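Polyketide biosynthesis 3-hydroxy-3-methylglutaryl-ACP synthase PksG (PDB 4YXT) catalyses the aldol condensation of an acetyl group carried by the acyl-carrier protein AcpK with a beta-ketothioester polyketide intermediate during synthesis of the antibiotic bacillaene. Local coordinates at residues 19-24 against 38-43; 288-293 against 351-356. The protein carries 1 engineered substitution. All blocks are in the same frame, centred on the assembly; numbering follows the deposited sequence.

Interaction 1 of 2, residues 19-24 against 38-43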
loop_
_atom_site.group_PDB
_atom_site.type_symbol
_atom_site.label_atom_id
_atom_site.label_comp_id
_atom_site.label_asym_id
_atom_site.label_seq_id
_atom_site.Cartn_x
_atom_site.Cartn_y
_atom_site.Cartn_z
ATOM N N ASP A 19 -5.645 -15.218 28.731
ATOM C CA ASP A 19 -7.049 -15.253 29.093
ATOM C C ASP A 19 -7.447 -13.861 29.572
ATOM O O ASP A 19 -6.932 -13.337 30.536
ATOM C CB ASP A 19 -7.353 -16.308 30.143
ATOM C CG ASP A 19 -8.843 -16.415 30.434
ATOM O OD1 ASP A 19 -9.680 -16.340 29.501
ATOM O OD2 ASP A 19 -9.177 -16.601 31.604
ATOM N N VAL A 20 -8.367 -13.260 28.854
ATOM C CA VAL A 20 -8.693 -11.864 29.038
ATOM C C VAL A 20 -9.710 -11.637 30.173
ATOM O O VAL A 20 -9.838 -10.518 30.661
ATOM C CB VAL A 20 -9.086 -11.273 27.656
ATOM C CG1 VAL A 20 -10.158 -10.239 27.720
ATOM C CG2 VAL A 20 -7.832 -10.705 27.017
ATOM N N MET A 21 -10.395 -12.692 30.608
ATOM C CA MET A 21 -11.210 -12.625 31.837
ATOM C C MET A 21 -10.311 -12.574 33.076
ATOM O O MET A 21 -10.511 -11.728 33.941
ATOM C CB MET A 21 -12.207 -13.774 31.922
ATOM C CG MET A 21 -13.249 -13.781 30.798
ATOM S SD MET A 21 -13.004 -15.030 29.498
ATOM C CE MET A 21 -14.574 -14.911 28.648
ATOM N N GLU A 22 -9.292 -13.427 33.137
ATOM C CA GLU A 22 -8.261 -13.297 34.177
ATOM C C GLU A 22 -7.662 -11.900 34.167
ATOM O O GLU A 22 -7.382 -11.318 35.228
ATOM C CB GLU A 22 -7.127 -14.315 34.002
ATOM C CG GLU A 22 -7.507 -15.778 34.233
ATOM C CD GLU A 22 -6.395 -16.790 33.846
ATOM O OE1 GLU A 22 -5.401 -16.430 33.150
ATOM O OE2 GLU A 22 -6.516 -17.982 34.236
ATOM N N LEU A 23 -7.418 -11.362 32.977
ATOM C CA LEU A 23 -6.789 -10.040 32.892
ATOM C C LEU A 23 -7.711 -8.991 33.510
ATOM O O LEU A 23 -7.264 -8.109 34.197
ATOM C CB LEU A 23 -6.445 -9.672 31.449
ATOM C CG LEU A 23 -5.816 -8.299 31.260
ATOM C CD1 LEU A 23 -4.398 -8.270 31.841
ATOM C CD2 LEU A 23 -5.825 -7.906 29.789
ATOM N N ALA A 24 -8.998 -9.097 33.261
ATOM C CA ALA A 24 -9.921 -8.115 33.785
ATOM C C ALA A 24 -9.807 -8.060 35.330
ATOM O O ALA A 24 -9.696 -6.965 35.919
ATOM C CB ALA A 24 -11.333 -8.444 33.344
ATOM N N LEU A 38 -17.353 -8.626 25.019
ATOM C CA LEU A 38 -17.615 -9.966 24.495
ATOM C C LEU A 38 -16.339 -10.603 23.972
ATOM O O LEU A 38 -16.311 -11.119 22.865
ATOM C CB LEU A 38 -18.687 -9.955 23.391
ATOM C CG LEU A 38 -20.095 -9.421 23.655
ATOM C CD1 LEU A 38 -20.989 -9.614 22.425
ATOM C CD2 LEU A 38 -20.809 -10.014 24.856
ATOM N N MET A 39 -15.289 -10.555 24.761
ATOM C CA MET A 39 -13.978 -11.077 24.368
ATOM C C MET A 39 -13.492 -12.122 25.381
ATOM O O MET A 39 -13.890 -12.086 26.521
ATOM C CB MET A 39 -13.001 -9.913 24.221
ATOM C CG MET A 39 -13.388 -8.965 23.072
ATOM S SD MET A 39 -13.642 -9.738 21.432
ATOM C CE MET A 39 -12.152 -9.179 20.594
ATOM N N LYS A 40 -12.667 -13.081 24.960
ATOM C CA LYS A 40 -12.227 -14.153 25.881
ATOM C C LYS A 40 -10.753 -14.355 25.858
ATOM O O LYS A 40 -10.175 -14.601 26.881
ATOM C CB LYS A 40 -12.906 -15.503 25.581
ATOM C CG LYS A 40 -14.401 -15.427 25.295
ATOM C CD LYS A 40 -14.876 -16.626 24.505
ATOM C CE LYS A 40 -15.116 -17.840 25.402
ATOM N NZ LYS A 40 -15.772 -18.955 24.625
ATOM N N GLU A 41 -10.134 -14.294 24.690
ATOM C CA GLU A 41 -8.721 -14.460 24.625
ATOM C C GLU A 41 -8.178 -13.432 23.670
ATOM O O GLU A 41 -8.863 -12.961 22.804
ATOM C CB GLU A 41 -8.365 -15.874 24.135
ATOM C CG GLU A 41 -9.004 -17.009 24.935
ATOM C CD GLU A 41 -9.032 -18.333 24.181
ATOM O OE1 GLU A 41 -9.262 -18.338 22.950
ATOM O OE2 GLU A 41 -8.844 -19.389 24.814
ATOM N N LYS A 42 -6.939 -13.048 23.884
ATOM C CA LYS A 42 -6.204 -12.299 22.876
ATOM C C LYS A 42 -4.898 -13.035 22.619
ATOM O O LYS A 42 -4.263 -13.503 23.577
ATOM C CB LYS A 42 -5.966 -10.868 23.327
ATOM C CG LYS A 42 -5.133 -10.685 24.603
ATOM C CD LYS A 42 -4.989 -9.188 24.844
ATOM C CE LYS A 42 -3.819 -8.863 25.760
ATOM N NZ LYS A 42 -3.486 -7.413 25.629
ATOM N N ALA A 43 -4.525 -13.170 21.346
ATOM C CA ALA A 43 -3.176 -13.559 20.989
ATOM C C ALA A 43 -2.190 -12.514 21.456
ATOM O O ALA A 43 -2.499 -11.331 21.457
ATOM C CB ALA A 43 -3.073 -13.707 19.484
#
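Backbone pairing joins the end of strand 16-19, where helix 20-27 begins, to the start of strand 41-43 and to K40 just before it. D19 and E41 face each other as an antiparallel, non-hydrogen-bonded pair, and the amide of V20 donates to the carbonyl of K40, with V20 N to K40 O at 3.0 Å. The N-H points almost straight at the oxygen (168°), from above the carbonyl plane. The chain turns from sheet into helix at D19, the last residue of strand 16-19 and the N-cap of the helix.

The acidic side chains share one sheet face. D19 has CG anti to its backbone N (chi1 -175°), which brings OD1 to 3.2 Å from K40 O; both are acceptors, so no bond forms. The negative charge of E41 is probably offset by its salt bridges to R293 and R359.

Apolar contact flanks the bond. V20 CG2 meets the aliphatic part of K42, 3.6 Å from K42 CG, the two crossing at about a right angle. K42 takes the crowded first torsion (chi1 61°), then runs extended, its NZ hydrogen-bonding to E165 O and Y367 OH. M21 instead lies alongside K40, pointing the same way: bent at chi2, it lays SD near K40 CA and presses CE tightly on K40 CG, at 3.4 Å.

The contact lies in the N-terminal HMG-CoA synthase region; M39 rests on F253, its side chain about 10 Å from that of H250, probably a catalytic proton donor/acceptor. F34 of helix 31-37 packs against V20 and M21, while L23 leans on helix 364-370. Strand 41-43 is the outer strand of a small three-stranded sheet; on its other side K40 and E41 bond through the backbone to Q292, and A43 to V294.

Interaction 2 of 2, residues 288-293 against 351-356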
loop_
_atom_site.group_PDB
_atom_site.type_symbol
_atom_site.label_atom_id
_atom_site.label_comp_id
_atom_site.label_asym_id
_atom_site.label_seq_id
_atom_site.Cartn_x
_atom_site.Cartn_y
_atom_site.Cartn_z
ATOM N N LEU A 288 -18.205 -14.248 14.837
ATOM C CA LEU A 288 -17.487 -13.688 16.000
ATOM C C LEU A 288 -16.670 -14.700 16.771
ATOM O O LEU A 288 -15.852 -14.318 17.599
ATOM C CB LEU A 288 -18.468 -13.024 16.995
ATOM C CG LEU A 288 -19.049 -11.648 16.651
ATOM C CD1 LEU A 288 -19.908 -11.750 15.405
ATOM C CD2 LEU A 288 -19.905 -11.143 17.791
ATOM N N ASN A 289 -16.912 -15.984 16.531
ATOM C CA ASN A 289 -16.225 -17.035 17.250
ATOM C C ASN A 289 -14.700 -16.885 17.319
ATOM O O ASN A 289 -14.131 -16.813 18.431
ATOM C CB ASN A 289 -16.598 -18.379 16.655
ATOM C CG ASN A 289 -16.104 -19.556 17.493
ATOM O OD1 ASN A 289 -14.926 -19.771 17.677
ATOM N ND2 ASN A 289 -17.034 -20.326 17.974
ATOM N N TYR A 290 -14.010 -16.791 16.175
ATOM C CA TYR A 290 -12.524 -16.700 16.224
ATOM C C TYR A 290 -12.040 -15.330 16.699
ATOM O O TYR A 290 -11.009 -15.172 17.359
ATOM C CB TYR A 290 -11.906 -17.006 14.861
ATOM C CG TYR A 290 -12.177 -18.357 14.343
ATOM C CD1 TYR A 290 -12.482 -19.419 15.204
ATOM C CD2 TYR A 290 -12.132 -18.609 12.987
ATOM C CE1 TYR A 290 -12.736 -20.675 14.722
ATOM C CE2 TYR A 290 -12.387 -19.881 12.486
ATOM C CZ TYR A 290 -12.685 -20.923 13.345
ATOM O OH TYR A 290 -12.963 -22.204 12.838
ATOM N N CYS A 291 -12.798 -14.322 16.339
ATOM C CA CYS A 291 -12.463 -12.981 16.757
ATOM C C CYS A 291 -12.353 -12.893 18.265
ATOM O O CYS A 291 -11.451 -12.263 18.771
ATOM C CB CYS A 291 -13.512 -11.995 16.204
ATOM S SG CYS A 291 -13.421 -11.909 14.393
ATOM N N GLN A 292 -13.253 -13.565 18.968
ATOM C CA GLN A 292 -13.212 -13.601 20.411
ATOM C C GLN A 292 -12.003 -14.297 20.999
ATOM O O GLN A 292 -11.797 -14.190 22.191
ATOM C CB GLN A 292 -14.386 -14.397 20.947
ATOM C CG GLN A 292 -15.737 -13.774 20.695
ATOM C CD GLN A 292 -16.784 -14.511 21.482
ATOM O OE1 GLN A 292 -16.908 -14.303 22.689
ATOM N NE2 GLN A 292 -17.493 -15.423 20.826
ATOM N N ARG A 293 -11.253 -15.045 20.201
ATOM C CA ARG A 293 -10.135 -15.804 20.716
ATOM C C ARG A 293 -8.792 -15.225 20.331
ATOM O O ARG A 293 -7.754 -15.537 20.949
ATOM C CB ARG A 293 -10.267 -17.259 20.289
ATOM C CG ARG A 293 -11.555 -17.933 20.730
ATOM C CD ARG A 293 -11.637 -19.413 20.293
ATOM N NE ARG A 293 -10.539 -20.123 20.920
ATOM C CZ ARG A 293 -10.177 -21.356 20.675
ATOM N NH1 ARG A 293 -10.784 -22.086 19.752
ATOM N NH2 ARG A 293 -9.134 -21.826 21.333
ATOM N N GLY A 351 -7.970 -26.585 9.624
ATOM C CA GLY A 351 -8.024 -26.783 11.069
ATOM C C GLY A 351 -7.753 -25.520 11.860
ATOM O O GLY A 351 -7.076 -25.530 12.891
ATOM N N ILE A 352 -8.360 -24.415 11.445
ATOM C CA ILE A 352 -8.113 -23.138 12.179
ATOM C C ILE A 352 -8.408 -23.251 13.676
ATOM O O ILE A 352 -7.574 -22.862 14.503
ATOM C CB ILE A 352 -8.876 -21.938 11.543
ATOM C CG1 ILE A 352 -8.216 -21.535 10.223
ATOM C CG2 ILE A 352 -8.877 -20.751 12.465
ATOM C CD1 ILE A 352 -9.207 -20.950 9.223
ATOM N N GLU A 353 -9.576 -23.772 14.023
ATOM C CA GLU A 353 -9.976 -23.970 15.443
ATOM C C GLU A 353 -8.937 -24.759 16.195
ATOM O O GLU A 353 -8.440 -24.369 17.271
ATOM C CB GLU A 353 -11.327 -24.710 15.530
ATOM C CG GLU A 353 -12.475 -23.817 15.927
ATOM C CD GLU A 353 -13.585 -24.508 16.678
ATOM O OE1 GLU A 353 -14.146 -25.466 16.151
ATOM O OE2 GLU A 353 -13.924 -24.068 17.787
ATOM N N LYS A 354 -8.573 -25.888 15.592
ATOM C CA LYS A 354 -7.546 -26.769 16.192
ATOM C C LYS A 354 -6.248 -25.971 16.421
ATOM O O LYS A 354 -5.615 -25.987 17.497
ATOM C CB LYS A 354 -7.362 -27.947 15.241
ATOM C CG LYS A 354 -6.602 -29.162 15.719
ATOM C CD LYS A 354 -6.505 -30.175 14.564
ATOM C CE LYS A 354 -5.137 -30.830 14.484
ATOM N NZ LYS A 354 -3.987 -29.893 14.267
ATOM N N HIS A 355 -5.847 -25.188 15.443
ATOM C CA HIS A 355 -4.672 -24.378 15.706
ATOM C C HIS A 355 -4.834 -23.423 16.911
ATOM O O HIS A 355 -3.935 -23.268 17.752
ATOM C CB HIS A 355 -4.275 -23.601 14.446
ATOM C CG HIS A 355 -3.539 -22.348 14.759
ATOM N ND1 HIS A 355 -4.025 -21.097 14.433
ATOM C CD2 HIS A 355 -2.389 -22.145 15.436
ATOM C CE1 HIS A 355 -3.189 -20.178 14.882
ATOM N NE2 HIS A 355 -2.202 -20.785 15.511
ATOM N N LEU A 356 -5.978 -22.737 16.994
ATOM C CA LEU A 356 -6.200 -21.819 18.098
ATOM C C LEU A 356 -6.204 -22.569 19.458
ATOM O O LEU A 356 -5.666 -22.068 20.483
ATOM C CB LEU A 356 -7.522 -21.090 17.917
ATOM C CG LEU A 356 -7.629 -20.148 16.697
ATOM C CD1 LEU A 356 -9.037 -19.626 16.539
ATOM C CD2 LEU A 356 -6.674 -19.008 16.816
HETATM O O HOH W 1 -7.283 -20.731 22.611
#
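The chain at the start of helix 291-294 meets the first turn of helix 352-357, and the backbones stay well apart: the nearest CA atoms are those of R293 and L356, at 7.6 Å, and of Y290 and E353, at 7.7 Å. G351, with positive phi, breaks the helical path after helix 341-349 and serves as N-cap of helix 352-357.

Y290 carries much of the contact. Its CG is anti to the carbonyl carbon (chi1 -61°), and the ring reaches across to three side chains. I352 CG2 sits over one face in a CH-pi contact, 4.0 Å from the centroid of the Y290 ring and offset toward the rim. E353 brings CG to the edge, 3.4 Å from Y290 CE1, while L356 CD1 approaches obliquely, 3.7 Å from Y290 CD1. The phenol hydroxyl is hydrogen-bonded to D311 of helix 301-312, so the ring is held at its tip as well.

This is packing at the starts of two short helices within the C-terminal HMG-CoA synthase region of a thiolase-like fold, away from the residues thought to be catalytic.

R293, bent at chi3, lays its guanidinium across L356, whose CB lies over one face, 3.8 Å from R293 CZ. A water at the guanidinium edge accepts from R293 NH2 at 2.5 Å and donates to L356 O. E353 OE2 remains 4.2 Å from R293 NH1, beyond a salt bridge; stronger ionic partners of R293 are E41 and D357.

Overall arrangement
From the N terminus, interaction 1 comes first, closing a short, mostly helical loop that contains helix 31-37. Interaction 2 opens only much later and closes a longer excursion of 57 residues through helix 301-312 and strands 319-327 and 331-339. The two loops therefore follow in series, neither nesting nor crossing, yet they meet in space with centres about 14 Å apart. E41 OE1 forms a salt bridge with R293 NE at 3.0 Å, and E41 N probably hydrogen-bonds to Q292 O. Strand 41-43 and helix 20-27 of the N-terminal region are thereby tied to helices 291-294 and 352-357 of the C-terminal one, whose strand 360-361 joins the same small sheet.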